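Local coordinates for protein carbohydrate kinase, FGGY (Novosphingobium aromaticivorans, PDB 3H6E) that probably acts as a sugar kinase of the FGGY family, transferring phosphate to a carbohydrate, although its own substrate is not established, at residues Q321-A326 with D362-R367. Residues are numbered along the deposited sequence; the frame is centred on the assembly and turned at random.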
ATOM      1  N   GLN A 321     -23.195  -0.335  14.930  1.00 38.52           N
ATOM      2  CA  GLN A 321     -22.787   1.067  14.833  1.00 39.76           C
ATOM      3  C   GLN A 321     -23.576   2.036  15.720  1.00 39.78           C
ATOM      4  O   GLN A 321     -22.977   2.822  16.454  1.00 40.16           O
ATOM      5  CB  GLN A 321     -22.776   1.539  13.375  1.00 39.66           C
ATOM      6  CG  GLN A 321     -21.708   0.862  12.529  1.00 38.11           C
ATOM      7  CD  GLN A 321     -20.360   0.801  13.233  1.00 39.18           C
ATOM      8  OE1 GLN A 321     -19.743  -0.263  13.318  1.00 39.20           O
ATOM      9  NE2 GLN A 321     -19.905   1.937  13.753  1.00 34.88           N
ATOM     10  N   PRO A 322     -24.918   1.985  15.658  1.00 40.56           N
ATOM     11  CA  PRO A 322     -25.714   2.930  16.453  1.00 40.33           C
ATOM     12  C   PRO A 322     -25.422   2.820  17.945  1.00 41.83           C
ATOM     13  O   PRO A 322     -25.318   3.842  18.623  1.00 41.14           O
ATOM     14  CB  PRO A 322     -27.157   2.509  16.161  1.00 38.77           C
ATOM     15  CG  PRO A 322     -27.093   1.820  14.841  1.00 41.05           C
ATOM     16  CD  PRO A 322     -25.767   1.117  14.823  1.00 42.02           C
ATOM     17  N   ALA A 323     -25.285   1.596  18.444  1.00 42.33           N
ATOM     18  CA  ALA A 323     -25.006   1.379  19.859  1.00 43.32           C
ATOM     19  C   ALA A 323     -23.581   1.807  20.206  1.00 42.94           C
ATOM     20  O   ALA A 323     -23.338   2.396  21.263  1.00 42.28           O
ATOM     21  CB  ALA A 323     -25.239  -0.073  20.232  1.00 41.11           C
ATOM     22  N   LEU A 324     -22.645   1.502  19.314  1.00 41.50           N
ATOM     23  CA  LEU A 324     -21.290   2.025  19.421  1.00 40.66           C
ATOM     24  C   LEU A 324     -21.369   3.542  19.487  1.00 40.84           C
ATOM     25  O   LEU A 324     -20.768   4.181  20.353  1.00 38.73           O
ATOM     26  CB  LEU A 324     -20.471   1.607  18.200  1.00 38.14           C
ATOM     27  CG  LEU A 324     -19.578   0.373  18.317  1.00 39.77           C
ATOM     28  CD1 LEU A 324     -19.839  -0.372  19.613  1.00 38.37           C
ATOM     29  CD2 LEU A 324     -19.801  -0.542  17.120  1.00 36.64           C
ATOM     30  N   LEU A 325     -22.136   4.102  18.559  1.00 41.22           N
ATOM     31  CA  LEU A 325     -22.266   5.541  18.418  1.00 41.59           C
ATOM     32  C   LEU A 325     -22.908   6.155  19.657  1.00 42.78           C
ATOM     33  O   LEU A 325     -22.390   7.115  20.231  1.00 42.77           O
ATOM     34  CB  LEU A 325     -23.104   5.859  17.178  1.00 39.95           C
ATOM     35  CG  LEU A 325     -22.700   7.104  16.397  1.00 43.78           C
ATOM     36  CD1 LEU A 325     -22.798   8.342  17.281  1.00 44.53           C
ATOM     37  CD2 LEU A 325     -21.293   6.940  15.829  1.00 35.53           C
ATOM     38  N   ALA A 326     -24.038   5.592  20.067  1.00 41.94           N
ATOM     39  CA  ALA A 326     -24.784   6.114  21.204  1.00 44.30           C
ATOM     40  C   ALA A 326     -23.987   6.022  22.503  1.00 42.58           C
ATOM     41  O   ALA A 326     -24.294   6.708  23.477  1.00 42.66           O
ATOM     42  CB  ALA A 326     -26.117   5.388  21.340  1.00 44.55           C
ATOM     43  N   ASP A 362     -18.148  -2.091  30.326  1.00 44.77           N
ATOM     44  CA  ASP A 362     -18.960  -2.739  29.306  1.00 47.78           C
ATOM     45  C   ASP A 362     -18.269  -2.660  27.946  1.00 45.91           C
ATOM     46  O   ASP A 362     -17.443  -1.777  27.709  1.00 43.23           O
ATOM     47  CB  ASP A 362     -20.354  -2.113  29.240  1.00 46.33           C
ATOM     48  CG  ASP A 362     -20.318  -0.664  28.803  1.00 49.03           C
ATOM     49  OD1 ASP A 362     -21.017  -0.328  27.820  1.00 48.55           O
ATOM     50  OD2 ASP A 362     -19.583   0.131  29.437  1.00 46.46           O
ATOM     51  N   TRP A 363     -18.619  -3.582  27.055  1.00 44.98           N
ATOM     52  CA  TRP A 363     -17.953  -3.690  25.763  1.00 43.91           C
ATOM     53  C   TRP A 363     -18.224  -2.516  24.824  1.00 42.79           C
ATOM     54  O   TRP A 363     -17.301  -1.987  24.215  1.00 41.86           O
ATOM     55  CB  TRP A 363     -18.294  -5.021  25.083  1.00 42.52           C
ATOM     56  CG  TRP A 363     -17.481  -6.157  25.617  1.00 42.29           C
ATOM     57  CD1 TRP A 363     -17.920  -7.196  26.387  1.00 40.29           C
ATOM     58  CD2 TRP A 363     -16.075  -6.356  25.437  1.00 40.40           C
ATOM     59  NE1 TRP A 363     -16.875  -8.036  26.688  1.00 41.22           N
ATOM     60  CE2 TRP A 363     -15.731  -7.542  26.117  1.00 41.63           C
ATOM     61  CE3 TRP A 363     -15.075  -5.649  24.763  1.00 38.44           C
ATOM     62  CZ2 TRP A 363     -14.426  -8.034  26.146  1.00 39.34           C
ATOM     63  CZ3 TRP A 363     -13.784  -6.140  24.789  1.00 38.18           C
ATOM     64  CH2 TRP A 363     -13.470  -7.320  25.478  1.00 39.43           C
ATOM     65  N   PHE A 364     -19.482  -2.110  24.711  1.00 43.03           N
ATOM     66  CA  PHE A 364     -19.838  -1.031  23.796  1.00 42.81           C
ATOM     67  C   PHE A 364     -19.075   0.256  24.086  1.00 43.48           C
ATOM     68  O   PHE A 364     -18.615   0.930  23.166  1.00 43.48           O
ATOM     69  CB  PHE A 364     -21.346  -0.777  23.809  1.00 42.97           C
ATOM     70  CG  PHE A 364     -22.126  -1.757  22.986  1.00 41.34           C
ATOM     71  CD1 PHE A 364     -22.664  -2.893  23.562  1.00 44.69           C
ATOM     72  CD2 PHE A 364     -22.311  -1.546  21.632  1.00 41.45           C
ATOM     73  CE1 PHE A 364     -23.380  -3.798  22.802  1.00 48.86           C
ATOM     74  CE2 PHE A 364     -23.020  -2.448  20.864  1.00 42.51           C
ATOM     75  CZ  PHE A 364     -23.557  -3.574  21.450  1.00 46.25           C
ATOM     76  N   GLU A 365     -18.936   0.592  25.364  1.00 43.55           N
ATOM     77  CA  GLU A 365     -18.226   1.805  25.749  1.00 43.44           C
ATOM     78  C   GLU A 365     -16.722   1.623  25.609  1.00 43.08           C
ATOM     79  O   GLU A 365     -15.991   2.583  25.369  1.00 43.69           O
ATOM     80  CB  GLU A 365     -18.580   2.215  27.178  1.00 45.08           C
ATOM     81  CG  GLU A 365     -19.998   2.731  27.338  1.00 47.11           C
ATOM     82  CD  GLU A 365     -20.230   3.396  28.681  1.00 51.35           C
ATOM     83  OE1 GLU A 365     -19.281   3.447  29.492  1.00 51.24           O
ATOM     84  OE2 GLU A 365     -21.362   3.870  28.921  1.00 53.53           O
ATOM     85  N   ARG A 366     -16.263   0.386  25.764  1.00 42.64           N
ATOM     86  CA  ARG A 366     -14.853   0.083  25.581  1.00 41.30           C
ATOM     87  C   ARG A 366     -14.555   0.014  24.085  1.00 38.29           C
ATOM     88  O   ARG A 366     -13.507   0.464  23.628  1.00 36.93           O
ATOM     89  CB  ARG A 366     -14.484  -1.230  26.282  1.00 40.76           C
ATOM     90  CG  ARG A 366     -13.198  -1.141  27.094  1.00 43.64           C
ATOM     91  CD  ARG A 366     -12.825  -2.462  27.763  1.00 43.81           C
ATOM     92  NE  ARG A 366     -13.903  -2.992  28.592  1.00 46.11           N
ATOM     93  CZ  ARG A 366     -13.712  -3.752  29.667  1.00 48.03           C
ATOM     94  NH1 ARG A 366     -12.480  -4.061  30.056  1.00 48.83           N
ATOM     95  NH2 ARG A 366     -14.754  -4.194  30.361  1.00 47.37           N
ATOM     96  N   ARG A 367     -15.501  -0.531  23.328  1.00 38.70           N
ATOM     97  CA  ARG A 367     -15.375  -0.644  21.880  1.00 38.11           C
ATOM     98  C   ARG A 367     -15.488   0.720  21.204  1.00 39.37           C
ATOM     99  O   ARG A 367     -14.858   0.975  20.176  1.00 37.53           O
ATOM    100  CB  ARG A 367     -16.442  -1.589  21.320  1.00 39.41           C
ATOM    101  CG  ARG A 367     -16.260  -3.050  21.695  1.00 36.95           C
ATOM    102  CD  ARG A 367     -16.861  -3.944  20.630  1.00 35.85           C
ATOM    103  NE  ARG A 367     -18.314  -3.833  20.560  1.00 36.04           N
ATOM    104  CZ  ARG A 367     -19.030  -4.095  19.471  1.00 37.86           C
ATOM    105  NH1 ARG A 367     -18.427  -4.466  18.350  1.00 35.83           N
ATOM    106  NH2 ARG A 367     -20.351  -3.974  19.497  1.00 37.94           N
TER
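Helix-on-helix packing in the C-terminal domain of an FGGY kinase, a member of the actin-like ATPase clan, brings A323 and L324 of the short helix 321-326 against F364 and R367 near the N-terminus of the long helix 363-384. The segment axes approach to 8.6 Å and cross at -77°, nearly perpendicular, and the backbones come nearest at L324 and F364, whose CA atoms lie 5.5 Å apart. So steep a crossing illustrates how two helices can meet through very few side chains. F364 reaches across with CG anti to its carbonyl carbon (chi1 -80°), and its ring atoms CD2 and CE2 do the touching. The methyl CB of A323 approaches CE2 of F364 obliquely at 3.3 Å, while the CD1 methyl of L324 meets CD2 of the same ring at 3.4 Å. Were F364 replaced by an alanine, A323 CB and L324 CD1 would probably lose their shared aromatic partner and a gap would be likely to open between the helices. At this same N-terminal end D362 is the N-cap, and its OD1 accepts a weak capping bond from E365 N. L324 also packs onto V402 of helix 401-410, so its side chain joins three helices. R367 adds a buried, charged group beside these apolar contacts: its NH2 forms a salt bridge with D320, just ahead of the short helix, and its NH1 donates to the carbonyl oxygen of R313, two ties that are likely to fix the rotation of the guanidinium. A bend at chi3 (-67°) helps bring this flat group beside L324, whose CD1 sits over one face, displaced toward the rim, 3.6 Å from R367 NH2.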